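RNA-dependent RNA polymerase (Qualyub virus, PDB 6DX1) is represented here by its viral OTU domain, a cysteine protease that probably removes ubiquitin from modified proteins. Local coordinates at residues 22-27 with 116-121; 30-35 with 121-126; 143-146 with 150-153. All coordinates share one frame; numbering follows the deposited sequence.

Interaction 1 of 3, residues 22-27 with 116-121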
ATOM      1  N   VAL A  22      -3.981   8.260  14.097  1.00 19.17           N
ATOM      2  CA  VAL A  22      -4.719   9.318  13.413  1.00 18.05           C
ATOM      3  C   VAL A  22      -6.172   8.869  13.344  1.00 20.67           C
ATOM      4  O   VAL A  22      -6.471   7.785  12.827  1.00 19.56           O
ATOM      5  CB  VAL A  22      -4.112   9.616  12.026  1.00 24.18           C
ATOM      6  CG1 VAL A  22      -3.874   8.344  11.260  1.00 31.78           C
ATOM      7  CG2 VAL A  22      -4.974  10.613  11.229  1.00 22.77           C
ATOM      8  N   VAL A  23      -7.080   9.670  13.902  1.00 18.63           N
ATOM      9  CA  VAL A  23      -8.440   9.223  14.210  1.00 18.17           C
ATOM     10  C   VAL A  23      -9.442  10.076  13.439  1.00 21.26           C
ATOM     11  O   VAL A  23      -9.554  11.290  13.674  1.00 20.07           O
ATOM     12  CB  VAL A  23      -8.714   9.282  15.720  1.00 19.47           C
ATOM     13  CG1 VAL A  23     -10.095   8.708  16.035  1.00 19.78           C
ATOM     14  CG2 VAL A  23      -7.636   8.519  16.476  1.00 21.15           C
ATOM     15  N   PHE A  24     -10.196   9.437  12.539  1.00 18.90           N
ATOM     16  CA  PHE A  24     -11.146  10.190  11.731  1.00 19.11           C
ATOM     17  C   PHE A  24     -12.130   9.231  11.081  1.00 17.99           C
ATOM     18  O   PHE A  24     -11.831   8.052  10.887  1.00 19.09           O
ATOM     19  CB  PHE A  24     -10.443  11.032  10.655  1.00 19.44           C
ATOM     20  CG  PHE A  24      -9.654  10.226   9.646  1.00 19.13           C
ATOM     21  CD1 PHE A  24      -8.329   9.895   9.894  1.00 17.84           C
ATOM     22  CD2 PHE A  24     -10.216   9.836   8.442  1.00 19.60           C
ATOM     23  CE1 PHE A  24      -7.579   9.182   8.968  1.00 18.87           C
ATOM     24  CE2 PHE A  24      -9.470   9.121   7.509  1.00 20.20           C
ATOM     25  CZ  PHE A  24      -8.152   8.789   7.773  1.00 19.79           C
ATOM     26  N   SER A  25     -13.307   9.753  10.752  1.00 19.27           N
ATOM     27  CA  SER A  25     -14.282   9.001   9.976  1.00 20.45           C
ATOM     28  C   SER A  25     -13.880   9.098   8.508  1.00 20.51           C
ATOM     29  O   SER A  25     -13.809  10.204   7.962  1.00 21.19           O
ATOM     30  CB  SER A  25     -15.680   9.574  10.225  1.00 24.28           C
ATOM     31  OG  SER A  25     -16.630   9.072   9.298  1.00 26.16           O
ATOM     32  N   TYR A  26     -13.545   7.960   7.879  1.00 19.79           N
ATOM     33  CA  TYR A  26     -12.911   8.060   6.566  1.00 18.88           C
ATOM     34  C   TYR A  26     -13.844   8.677   5.528  1.00 18.52           C
ATOM     35  O   TYR A  26     -13.367   9.303   4.577  1.00 20.21           O
ATOM     36  CB  TYR A  26     -12.375   6.699   6.093  1.00 18.93           C
ATOM     37  CG  TYR A  26     -13.391   5.635   5.687  1.00 19.96           C
ATOM     38  CD1 TYR A  26     -14.065   5.710   4.471  1.00 21.76           C
ATOM     39  CD2 TYR A  26     -13.620   4.526   6.496  1.00 20.71           C
ATOM     40  CE1 TYR A  26     -14.983   4.724   4.092  1.00 23.49           C
ATOM     41  CE2 TYR A  26     -14.528   3.527   6.120  1.00 22.10           C
ATOM     42  CZ  TYR A  26     -15.204   3.642   4.919  1.00 23.97           C
ATOM     43  OH  TYR A  26     -16.106   2.667   4.544  1.00 27.00           O
ATOM     44  N   ARG A  27     -15.162   8.541   5.709  1.00 20.57           N
ATOM     45  CA  ARG A  27     -16.106   9.105   4.746  1.00 23.15           C
ATOM     46  C   ARG A  27     -16.052  10.628   4.692  1.00 24.97           C
ATOM     47  O   ARG A  27     -16.570  11.227   3.735  1.00 25.74           O
ATOM     48  CB  ARG A  27     -17.526   8.655   5.085  1.00 23.87           C
ATOM     49  CG  ARG A  27     -17.872   7.263   4.600  1.00 26.72           C
ATOM     50  CD  ARG A  27     -19.201   6.802   5.191  1.00 29.44           C
ATOM     51  NE  ARG A  27     -19.460   5.388   4.925  1.00 28.82           N
ATOM     52  CZ  ARG A  27     -18.978   4.394   5.663  1.00 29.18           C
ATOM     53  NH1 ARG A  27     -18.201   4.663   6.710  1.00 26.05           N
ATOM     54  NH2 ARG A  27     -19.260   3.132   5.353  1.00 30.97           N
ATOM     55  N   ILE A 116      -0.258   4.965   1.549  1.00 15.54           N
ATOM     56  CA  ILE A 116      -0.711   5.003   2.938  1.00 14.72           C
ATOM     57  C   ILE A 116      -1.715   3.883   3.185  1.00 17.96           C
ATOM     58  O   ILE A 116      -2.648   3.695   2.395  1.00 17.47           O
ATOM     59  CB  ILE A 116      -1.337   6.358   3.309  1.00 16.04           C
ATOM     60  CG1 ILE A 116      -0.369   7.495   2.980  1.00 18.73           C
ATOM     61  CG2 ILE A 116      -1.683   6.378   4.799  1.00 17.52           C
ATOM     62  CD1 ILE A 116      -1.029   8.875   3.147  1.00 19.23           C
ATOM     63  N   PHE A 117      -1.508   3.136   4.273  1.00 13.96           N
ATOM     64  CA  PHE A 117      -2.482   2.175   4.799  1.00 14.59           C
ATOM     65  C   PHE A 117      -3.204   2.819   5.975  1.00 17.64           C
ATOM     66  O   PHE A 117      -2.570   3.127   6.995  1.00 17.97           O
ATOM     67  CB  PHE A 117      -1.815   0.900   5.321  1.00 15.78           C
ATOM     68  CG  PHE A 117      -1.049   0.080   4.300  1.00 15.39           C
ATOM     69  CD1 PHE A 117      -1.054   0.378   2.944  1.00 19.08           C
ATOM     70  CD2 PHE A 117      -0.316  -1.028   4.745  1.00 15.94           C
ATOM     71  CE1 PHE A 117      -0.335  -0.419   2.040  1.00 18.93           C
ATOM     72  CE2 PHE A 117       0.401  -1.824   3.853  1.00 16.76           C
ATOM     73  CZ  PHE A 117       0.393  -1.526   2.507  1.00 17.77           C
ATOM     74  N   TRP A 118      -4.524   2.949   5.872  1.00 14.58           N
ATOM     75  CA  TRP A 118      -5.337   3.540   6.930  1.00 15.54           C
ATOM     76  C   TRP A 118      -6.091   2.419   7.642  1.00 18.92           C
ATOM     77  O   TRP A 118      -6.964   1.776   7.044  1.00 17.91           O
ATOM     78  CB  TRP A 118      -6.307   4.564   6.343  1.00 16.11           C
ATOM     79  CG  TRP A 118      -5.688   5.740   5.635  1.00 15.27           C
ATOM     80  CD1 TRP A 118      -5.678   5.979   4.280  1.00 16.57           C
ATOM     81  CD2 TRP A 118      -5.051   6.873   6.244  1.00 18.62           C
ATOM     82  NE1 TRP A 118      -5.058   7.192   4.012  1.00 16.73           N
ATOM     83  CE2 TRP A 118      -4.667   7.754   5.204  1.00 18.34           C
ATOM     84  CE3 TRP A 118      -4.758   7.223   7.570  1.00 19.32           C
ATOM     85  CZ2 TRP A 118      -4.008   8.967   5.448  1.00 19.30           C
ATOM     86  CZ3 TRP A 118      -4.101   8.432   7.812  1.00 19.84           C
ATOM     87  CH2 TRP A 118      -3.732   9.281   6.761  1.00 17.87           C
ATOM     88  N   LYS A 119      -5.771   2.202   8.920  1.00 15.63           N
ATOM     89  CA  LYS A 119      -6.336   1.089   9.682  1.00 17.96           C
ATOM     90  C   LYS A 119      -7.774   1.377  10.094  1.00 18.65           C
ATOM     91  O   LYS A 119      -8.056   2.404  10.723  1.00 17.15           O
ATOM     92  CB  LYS A 119      -5.488   0.831  10.931  1.00 17.94           C
ATOM     93  CG  LYS A 119      -6.045  -0.262  11.841  1.00 22.21           C
ATOM     94  CD  LYS A 119      -5.253  -0.317  13.152  1.00 25.92           C
ATOM     95  CE  LYS A 119      -5.684  -1.507  13.998  1.00 33.24           C
ATOM     96  NZ  LYS A 119      -5.061  -1.445  15.346  1.00 36.20           N
ATOM     97  N   CYS A 120      -8.686   0.453   9.788  1.00 18.50           N
ATOM     98  CA  CYS A 120     -10.097   0.665  10.099  1.00 17.42           C
ATOM     99  C   CYS A 120     -10.736  -0.683  10.394  1.00 20.59           C
ATOM    100  O   CYS A 120     -10.694  -1.575   9.547  1.00 21.46           O
ATOM    101  CB  CYS A 120     -10.815   1.362   8.935  1.00 19.64           C
ATOM    102  SG  CYS A 120     -12.625   1.520   9.135  1.00 21.33           S
ATOM    103  N   GLU A 121     -11.333  -0.826  11.576  1.00 20.81           N
ATOM    104  CA  GLU A 121     -11.890  -2.102  11.999  1.00 24.06           C
ATOM    105  C   GLU A 121     -13.408  -2.122  12.127  1.00 24.39           C
ATOM    106  O   GLU A 121     -13.974  -3.200  12.342  1.00 26.84           O
ATOM    107  CB  GLU A 121     -11.246  -2.507  13.324  1.00 28.62           C
ATOM    108  CG  GLU A 121      -9.743  -2.556  13.169  1.00 35.42           C
ATOM    109  CD  GLU A 121      -9.027  -2.894  14.444  1.00 42.67           C
ATOM    110  OE1 GLU A 121      -8.945  -2.018  15.343  1.00 42.23           O
ATOM    111  OE2 GLU A 121      -8.543  -4.046  14.551  1.00 45.24           O
TER
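Across one face of the mixed sheet of the OTU-like protease fold, V22 and F24 of strand 17-25, with Y26 just beyond its end, meet W118 and C120 of strand 114-120, the next strand but one. With CA atoms 8.7 Å apart at V22 and W118, no backbone hydrogen bonds join the two segments, and the contact is made by side chains alone. The indole of W118 is its hub. V22 approaches it in the ring plane, CG1 lying 3.5 Å from W118 CZ3 at the edge of the six-membered ring; a chi1 of 48° brings this methyl, rather than CG2, closest to the indole. F24 instead addresses a face. Its CE1–CZ edge points at the indole, with F24 CE1 3.7 Å from W118 CE3. The F24 ring and the six-membered ring of W118 have centroids 5.2 Å apart. Their planes stand at 84°, which defines a T-shaped pair. The opposite indole face carries the CG2 methyl of I116, so the ring is held between a phenyl edge and a methyl, while its NE1 is hydrogen-bonded to N142 OD1. Further along, C120 SG lies beside the Y26 ring, 4.1 Å from Y26 CE2 and 79° off the ring normal as seen from its centroid. This is a sulfur–aromatic contact at the edge, and the hydroxyl of Y26 hydrogen-bonds to D123 OD1. All five touching residues are buried. Strand 125-132 runs between the two partner strands, its V126 touching both F24 and W118; F30 of strand 30-33 meets the same two rings, and L144 of strand 140-146 packs on Y26 and C120.

Interaction 2 of 3, residues 30-35 with 121-126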
ATOM      1  N   PHE A  30     -12.829  10.586   2.070  1.00 20.33           N
ATOM      2  CA  PHE A  30     -12.641   9.610   1.008  1.00 19.83           C
ATOM      3  C   PHE A  30     -13.969   8.985   0.623  1.00 18.66           C
ATOM      4  O   PHE A  30     -14.893   8.897   1.432  1.00 20.42           O
ATOM      5  CB  PHE A  30     -11.746   8.437   1.432  1.00 18.10           C
ATOM      6  CG  PHE A  30     -10.368   8.816   1.885  1.00 18.50           C
ATOM      7  CD1 PHE A  30      -9.361   9.074   0.969  1.00 18.65           C
ATOM      8  CD2 PHE A  30     -10.058   8.811   3.241  1.00 19.11           C
ATOM      9  CE1 PHE A  30      -8.068   9.359   1.396  1.00 18.87           C
ATOM     10  CE2 PHE A  30      -8.774   9.100   3.671  1.00 20.82           C
ATOM     11  CZ  PHE A  30      -7.781   9.374   2.752  1.00 18.14           C
ATOM     12  N   ASN A  31     -14.019   8.473  -0.606  1.00 20.94           N
ATOM     13  CA  ASN A  31     -15.001   7.479  -1.014  1.00 22.97           C
ATOM     14  C   ASN A  31     -14.292   6.136  -1.157  1.00 22.06           C
ATOM     15  O   ASN A  31     -13.193   6.070  -1.710  1.00 24.56           O
ATOM     16  CB  ASN A  31     -15.665   7.875  -2.339  1.00 27.41           C
ATOM     17  CG  ASN A  31     -16.443   9.173  -2.231  1.00 28.11           C
ATOM     18  OD1 ASN A  31     -17.244   9.344  -1.320  1.00 32.16           O
ATOM     19  ND2 ASN A  31     -16.188  10.101  -3.144  1.00 33.48           N
ATOM     20  N   LYS A  32     -14.912   5.071  -0.650  1.00 23.23           N
ATOM     21  CA  LYS A  32     -14.311   3.741  -0.681  1.00 21.67           C
ATOM     22  C   LYS A  32     -14.740   2.999  -1.942  1.00 25.50           C
ATOM     23  O   LYS A  32     -15.905   3.069  -2.354  1.00 26.59           O
ATOM     24  CB  LYS A  32     -14.708   2.945   0.562  1.00 21.78           C
ATOM     25  CG  LYS A  32     -14.123   1.543   0.609  1.00 22.32           C
ATOM     26  CD  LYS A  32     -14.538   0.817   1.868  1.00 24.24           C
ATOM     27  CE  LYS A  32     -16.040   0.558   1.881  1.00 28.62           C
ATOM     28  NZ  LYS A  32     -16.416  -0.465   2.895  1.00 29.12           N
ATOM     29  N   GLU A  33     -13.783   2.319  -2.574  1.00 20.74           N
ATOM     30  CA  GLU A  33     -14.058   1.406  -3.680  1.00 21.72           C
ATOM     31  C   GLU A  33     -13.583   0.019  -3.278  1.00 22.64           C
ATOM     32  O   GLU A  33     -12.397  -0.179  -2.997  1.00 20.90           O
ATOM     33  CB  GLU A  33     -13.386   1.873  -4.971  1.00 22.92           C
ATOM     34  CG  GLU A  33     -13.882   3.263  -5.396  1.00 25.36           C
ATOM     35  CD  GLU A  33     -13.429   3.695  -6.773  1.00 34.95           C
ATOM     36  OE1 GLU A  33     -12.697   2.938  -7.439  1.00 32.58           O
ATOM     37  OE2 GLU A  33     -13.813   4.811  -7.194  1.00 35.94           O
ATOM     38  N   LEU A  34     -14.511  -0.929  -3.243  1.00 21.95           N
ATOM     39  CA  LEU A  34     -14.211  -2.267  -2.747  1.00 22.46           C
ATOM     40  C   LEU A  34     -13.366  -3.053  -3.744  1.00 20.67           C
ATOM     41  O   LEU A  34     -13.464  -2.867  -4.962  1.00 21.96           O
ATOM     42  CB  LEU A  34     -15.510  -3.025  -2.480  1.00 22.83           C
ATOM     43  CG  LEU A  34     -16.401  -2.531  -1.343  1.00 26.94           C
ATOM     44  CD1 LEU A  34     -17.667  -3.364  -1.288  1.00 33.19           C
ATOM     45  CD2 LEU A  34     -15.646  -2.631  -0.023  1.00 30.67           C
ATOM     46  N   THR A  35     -12.534  -3.948  -3.208  1.00 18.06           N
ATOM     47  CA  THR A  35     -11.799  -4.917  -4.007  1.00 17.65           C
ATOM     48  C   THR A  35     -12.344  -6.306  -3.712  1.00 20.20           C
ATOM     49  O   THR A  35     -12.947  -6.546  -2.663  1.00 19.74           O
ATOM     50  CB  THR A  35     -10.299  -4.895  -3.699  1.00 19.23           C
ATOM     51  OG1 THR A  35     -10.104  -5.270  -2.329  1.00 20.29           O
ATOM     52  CG2 THR A  35      -9.706  -3.496  -3.969  1.00 19.88           C
ATOM     53  N   GLU A 121     -11.333  -0.826  11.576  1.00 20.81           N
ATOM     54  CA  GLU A 121     -11.890  -2.102  11.999  1.00 24.06           C
ATOM     55  C   GLU A 121     -13.408  -2.122  12.127  1.00 24.39           C
ATOM     56  O   GLU A 121     -13.974  -3.200  12.342  1.00 26.84           O
ATOM     57  CB  GLU A 121     -11.246  -2.507  13.324  1.00 28.62           C
ATOM     58  CG  GLU A 121      -9.743  -2.556  13.169  1.00 35.42           C
ATOM     59  CD  GLU A 121      -9.027  -2.894  14.444  1.00 42.67           C
ATOM     60  OE1 GLU A 121      -8.945  -2.018  15.343  1.00 42.23           O
ATOM     61  OE2 GLU A 121      -8.543  -4.046  14.551  1.00 45.24           O
ATOM     62  N   ASP A 122     -14.088  -0.985  11.971  1.00 22.31           N
ATOM     63  CA  ASP A 122     -15.539  -0.937  12.127  1.00 23.71           C
ATOM     64  C   ASP A 122     -16.229  -0.354  10.898  1.00 22.33           C
ATOM     65  O   ASP A 122     -17.395   0.043  10.982  1.00 23.72           O
ATOM     66  CB  ASP A 122     -15.920  -0.151  13.391  1.00 25.29           C
ATOM     67  CG  ASP A 122     -15.502   1.319  13.331  1.00 27.80           C
ATOM     68  OD1 ASP A 122     -14.931   1.745  12.311  1.00 22.40           O
ATOM     69  OD2 ASP A 122     -15.747   2.056  14.316  1.00 26.53           O
ATOM     70  N   ASP A 123     -15.523  -0.291   9.763  1.00 21.23           N
ATOM     71  CA  ASP A 123     -15.991   0.305   8.504  1.00 21.81           C
ATOM     72  C   ASP A 123     -16.422   1.771   8.639  1.00 22.46           C
ATOM     73  O   ASP A 123     -17.159   2.284   7.786  1.00 24.55           O
ATOM     74  CB  ASP A 123     -17.130  -0.511   7.864  1.00 23.63           C
ATOM     75  CG  ASP A 123     -17.406  -0.084   6.418  1.00 25.63           C
ATOM     76  OD1 ASP A 123     -16.432   0.086   5.647  1.00 26.83           O
ATOM     77  OD2 ASP A 123     -18.590   0.121   6.065  1.00 28.54           O
ATOM     78  N   VAL A 124     -15.963   2.492   9.668  1.00 21.91           N
ATOM     79  CA  VAL A 124     -16.294   3.908   9.805  1.00 19.85           C
ATOM     80  C   VAL A 124     -15.062   4.709  10.199  1.00 20.37           C
ATOM     81  O   VAL A 124     -14.717   5.695   9.538  1.00 19.77           O
ATOM     82  CB  VAL A 124     -17.414   4.125  10.842  1.00 23.64           C
ATOM     83  CG1 VAL A 124     -17.697   5.612  11.008  1.00 23.51           C
ATOM     84  CG2 VAL A 124     -18.680   3.373  10.424  1.00 24.00           C
ATOM     85  N   TRP A 125     -14.401   4.287  11.280  1.00 20.78           N
ATOM     86  CA  TRP A 125     -13.348   5.067  11.921  1.00 19.45           C
ATOM     87  C   TRP A 125     -11.976   4.495  11.594  1.00 18.67           C
ATOM     88  O   TRP A 125     -11.704   3.319  11.860  1.00 21.09           O
ATOM     89  CB  TRP A 125     -13.569   5.101  13.438  1.00 20.46           C
ATOM     90  CG  TRP A 125     -14.674   6.033  13.808  1.00 21.33           C
ATOM     91  CD1 TRP A 125     -15.997   5.730  13.978  1.00 25.17           C
ATOM     92  CD2 TRP A 125     -14.555   7.438  14.010  1.00 21.99           C
ATOM     93  NE1 TRP A 125     -16.704   6.869  14.289  1.00 22.84           N
ATOM     94  CE2 TRP A 125     -15.838   7.931  14.315  1.00 24.84           C
ATOM     95  CE3 TRP A 125     -13.476   8.328  13.985  1.00 24.08           C
ATOM     96  CZ2 TRP A 125     -16.072   9.272  14.588  1.00 25.40           C
ATOM     97  CZ3 TRP A 125     -13.709   9.663  14.252  1.00 26.05           C
ATOM     98  CH2 TRP A 125     -15.001  10.123  14.543  1.00 26.81           C
ATOM     99  N   VAL A 126     -11.118   5.334  11.028  1.00 16.63           N
ATOM    100  CA  VAL A 126      -9.695   5.040  10.943  1.00 15.93           C
ATOM    101  C   VAL A 126      -9.050   5.443  12.260  1.00 19.12           C
ATOM    102  O   VAL A 126      -9.408   6.473  12.839  1.00 18.57           O
ATOM    103  CB  VAL A 126      -9.069   5.804   9.763  1.00 18.01           C
ATOM    104  CG1 VAL A 126      -7.544   5.775   9.848  1.00 16.50           C
ATOM    105  CG2 VAL A 126      -9.544   5.218   8.423  1.00 19.07           C
TER
HETATM  106  O   HOH W   1     -19.587   0.322   3.515  1.00 43.28           O
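The backbones of K32 and D123 stay well apart, their CA atoms 9.9 Å from each other, so strand 30-33 and the turn leading into strand 125-132 are joined by side chains reaching across. K32 supplies most of the length: its chain is extended through the first two torsions, then bends at chi3 (66°), which turns NZ to meet the carboxylate of D123 roughly at a right angle to that side chain. The resulting salt bridge is a hydrogen bond from K32 NZ to D123 OD1 of 2.8 Å, received on the syn side but 29° out of the carboxylate plane. A water donates to D123 OD2 at 2.7 Å and takes a weak bond from K32 NZ at 3.3 Å, adding a second, solvent-mediated link. The turn that presents D123 is organised by its predecessor. D122 OD1 accepts from V124 N at 2.9 Å, above its carboxylate plane, which makes an Asx turn, and through its syn lone pair from W125 N at 2.8 Å in an almost straight bond. D123 has a further charged partner, since R27 NH2 forms a salt bridge with OD2. With two cationic side chains, the Y26 hydroxyl and a water around this carboxylate, the nearby lysine and arginine probably favour its ionised form further, and its several bonds should limit its rotation.

Interaction 3 of 3, residues 143-146 with 150-153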
ATOM      1  N   LEU A 143      -5.087   3.389   0.906  1.00 15.36           N
ATOM      2  CA  LEU A 143      -5.741   2.094   1.036  1.00 16.08           C
ATOM      3  C   LEU A 143      -6.422   1.984   2.395  1.00 18.39           C
ATOM      4  O   LEU A 143      -5.879   2.424   3.419  1.00 17.91           O
ATOM      5  CB  LEU A 143      -4.736   0.945   0.882  1.00 17.63           C
ATOM      6  CG  LEU A 143      -3.943   0.829  -0.418  1.00 19.34           C
ATOM      7  CD1 LEU A 143      -3.343  -0.568  -0.517  1.00 24.06           C
ATOM      8  CD2 LEU A 143      -4.809   1.118  -1.629  1.00 22.24           C
ATOM      9  N   LEU A 144      -7.614   1.393   2.416  1.00 15.42           N
ATOM     10  CA  LEU A 144      -8.283   1.106   3.678  1.00 15.57           C
ATOM     11  C   LEU A 144      -7.841  -0.289   4.098  1.00 19.63           C
ATOM     12  O   LEU A 144      -8.086  -1.266   3.379  1.00 18.12           O
ATOM     13  CB  LEU A 144      -9.800   1.197   3.545  1.00 16.69           C
ATOM     14  CG  LEU A 144     -10.570   1.170   4.863  1.00 18.50           C
ATOM     15  CD1 LEU A 144     -10.370   2.482   5.630  1.00 17.67           C
ATOM     16  CD2 LEU A 144     -12.063   0.906   4.640  1.00 19.75           C
ATOM     17  N   HIS A 145      -7.141  -0.371   5.223  1.00 15.43           N
ATOM     18  CA  HIS A 145      -6.542  -1.616   5.695  1.00 16.15           C
ATOM     19  C   HIS A 145      -7.421  -2.151   6.817  1.00 18.83           C
ATOM     20  O   HIS A 145      -7.423  -1.605   7.925  1.00 17.93           O
ATOM     21  CB  HIS A 145      -5.114  -1.355   6.174  1.00 17.33           C
ATOM     22  CG  HIS A 145      -4.340  -2.593   6.478  1.00 19.66           C
ATOM     23  ND1 HIS A 145      -3.137  -2.565   7.153  1.00 23.25           N
ATOM     24  CD2 HIS A 145      -4.587  -3.896   6.197  1.00 23.36           C
ATOM     25  CE1 HIS A 145      -2.678  -3.798   7.280  1.00 26.33           C
ATOM     26  NE2 HIS A 145      -3.537  -4.626   6.709  1.00 26.42           N
ATOM     27  N   ILE A 146      -8.197  -3.198   6.528  1.00 20.11           N
ATOM     28  CA  ILE A 146      -9.155  -3.696   7.509  1.00 18.47           C
ATOM     29  C   ILE A 146      -8.719  -5.073   8.004  1.00 19.69           C
ATOM     30  O   ILE A 146      -7.599  -5.515   7.724  1.00 19.59           O
ATOM     31  CB  ILE A 146     -10.585  -3.703   6.929  1.00 19.90           C
ATOM     32  CG1 ILE A 146     -10.742  -4.782   5.854  1.00 19.92           C
ATOM     33  CG2 ILE A 146     -10.939  -2.334   6.313  1.00 18.93           C
ATOM     34  CD1 ILE A 146     -12.175  -4.893   5.331  1.00 20.27           C
ATOM     35  N   HIS A 150      -7.181  -7.481   4.559  1.00 18.76           N
ATOM     36  CA  HIS A 150      -7.902  -7.050   3.376  1.00 17.47           C
ATOM     37  C   HIS A 150      -7.672  -5.559   3.148  1.00 19.15           C
ATOM     38  O   HIS A 150      -7.656  -4.768   4.099  1.00 19.20           O
ATOM     39  CB  HIS A 150      -9.396  -7.330   3.489  1.00 17.97           C
ATOM     40  CG  HIS A 150     -10.153  -6.877   2.284  1.00 18.49           C
ATOM     41  ND1 HIS A 150     -10.168  -7.595   1.106  1.00 19.80           N
ATOM     42  CD2 HIS A 150     -10.846  -5.740   2.043  1.00 18.30           C
ATOM     43  CE1 HIS A 150     -10.865  -6.929   0.199  1.00 18.02           C
ATOM     44  NE2 HIS A 150     -11.287  -5.800   0.743  1.00 19.84           N
ATOM     45  N   PHE A 151      -7.493  -5.183   1.887  1.00 16.24           N
ATOM     46  CA  PHE A 151      -7.301  -3.789   1.487  1.00 16.26           C
ATOM     47  C   PHE A 151      -8.390  -3.383   0.510  1.00 20.13           C
ATOM     48  O   PHE A 151      -8.617  -4.076  -0.488  1.00 19.43           O
ATOM     49  CB  PHE A 151      -5.950  -3.571   0.795  1.00 17.47           C
ATOM     50  CG  PHE A 151      -4.749  -3.787   1.684  1.00 18.03           C
ATOM     51  CD1 PHE A 151      -4.239  -2.744   2.448  1.00 20.42           C
ATOM     52  CD2 PHE A 151      -4.096  -5.014   1.705  1.00 16.23           C
ATOM     53  CE1 PHE A 151      -3.108  -2.938   3.252  1.00 20.12           C
ATOM     54  CE2 PHE A 151      -2.968  -5.219   2.505  1.00 20.43           C
ATOM     55  CZ  PHE A 151      -2.482  -4.177   3.284  1.00 19.29           C
ATOM     56  N   ASP A 152      -9.019  -2.244   0.770  1.00 16.77           N
ATOM     57  CA  ASP A 152      -9.871  -1.574  -0.202  1.00 17.11           C
ATOM     58  C   ASP A 152      -9.221  -0.266  -0.632  1.00 18.10           C
ATOM     59  O   ASP A 152      -8.260   0.209  -0.020  1.00 18.97           O
ATOM     60  CB  ASP A 152     -11.257  -1.324   0.385  1.00 19.33           C
ATOM     61  CG  ASP A 152     -12.005  -2.619   0.664  1.00 22.50           C
ATOM     62  OD1 ASP A 152     -12.466  -2.810   1.809  1.00 23.27           O
ATOM     63  OD2 ASP A 152     -12.129  -3.441  -0.274  1.00 20.74           O
ATOM     64  N   PHE A 153      -9.746   0.329  -1.703  1.00 17.41           N
ATOM     65  CA  PHE A 153      -9.168   1.548  -2.250  1.00 17.04           C
ATOM     66  C   PHE A 153      -9.947   2.764  -1.764  1.00 18.36           C
ATOM     67  O   PHE A 153     -11.170   2.719  -1.634  1.00 20.08           O
ATOM     68  CB  PHE A 153      -9.176   1.501  -3.780  1.00 19.94           C
ATOM     69  CG  PHE A 153      -8.632   2.731  -4.438  1.00 18.77           C
ATOM     70  CD1 PHE A 153      -7.381   3.230  -4.106  1.00 20.01           C
ATOM     71  CD2 PHE A 153      -9.355   3.362  -5.437  1.00 18.79           C
ATOM     72  CE1 PHE A 153      -6.873   4.358  -4.734  1.00 21.43           C
ATOM     73  CE2 PHE A 153      -8.852   4.487  -6.078  1.00 21.67           C
ATOM     74  CZ  PHE A 153      -7.614   4.997  -5.717  1.00 23.18           C
TER
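H145 and F151 face each other as a non-hydrogen-bonded pair of the antiparallel beta hairpin formed by strands 140-146 and 150-156. F151 can be followed outward. Its CB stands beside the strand opposite, 4.1 Å from L144 O, and CG is placed anti to the carbonyl carbon (chi1 -66°), which carries the ring back over the partner strand. CG lies near the methyl L143 CD1, and F151 CD1 touches that same methyl at 3.8 Å. Beyond it, F151 CE1 lies over the face of the imidazole, 3.4 Å from H145 CD2, and CZ at the tip reaches H145 NE2 at 3.6 Å. Centroids 4.3 Å apart and planes only 14° from parallel identify an offset stack. H145 NE2 also bonds to D149 in the connecting loop, and F117 of the adjacent strand meets both rings. Between the non-hydrogen-bonded pairs L143–F153 and H145–F151, L144 and D152 form a hydrogen-bonded pair, L144 N donating to D152 O at 2.8 Å and D152 N to L144 O at 2.9 Å. The sheet's other face carries I146, L144, H150 and D152. There I146 CD1 lies against CD2 of the H150 ring. H150 also touches C41 at the start of helix 41-51; C41, H150 and D152 together are consistent with the catalytic triad of an OTU-like cysteine protease. H150 NE2 donates to D152 OD2 at 2.7 Å, with the acceptor close to the imidazole plane but the nitrogen 49° out of that of the carboxylate; T35 N bonds to this same oxygen.

How the interactions relate
From the N terminus, strand 17-25 opens interaction 1 and strand 30-33 opens interaction 2 soon after. The chain then passes through the helices before strand 114-120 closes the first and the turn before strand 125-132 closes the second. The two loops therefore cross, sharing E121, and each spans more than 80 residues that hold the helical part. Interaction 3 follows in series as a local hairpin with three residues between its segments. Backbone pairing joins all three within one sheet: F24 O meets V126 N, W118 pairs with L143 and H145, and E33 N bonds F153 O. Strand 30-33, at an outer edge of the sheet, thus connects interaction 2 with the hairpin.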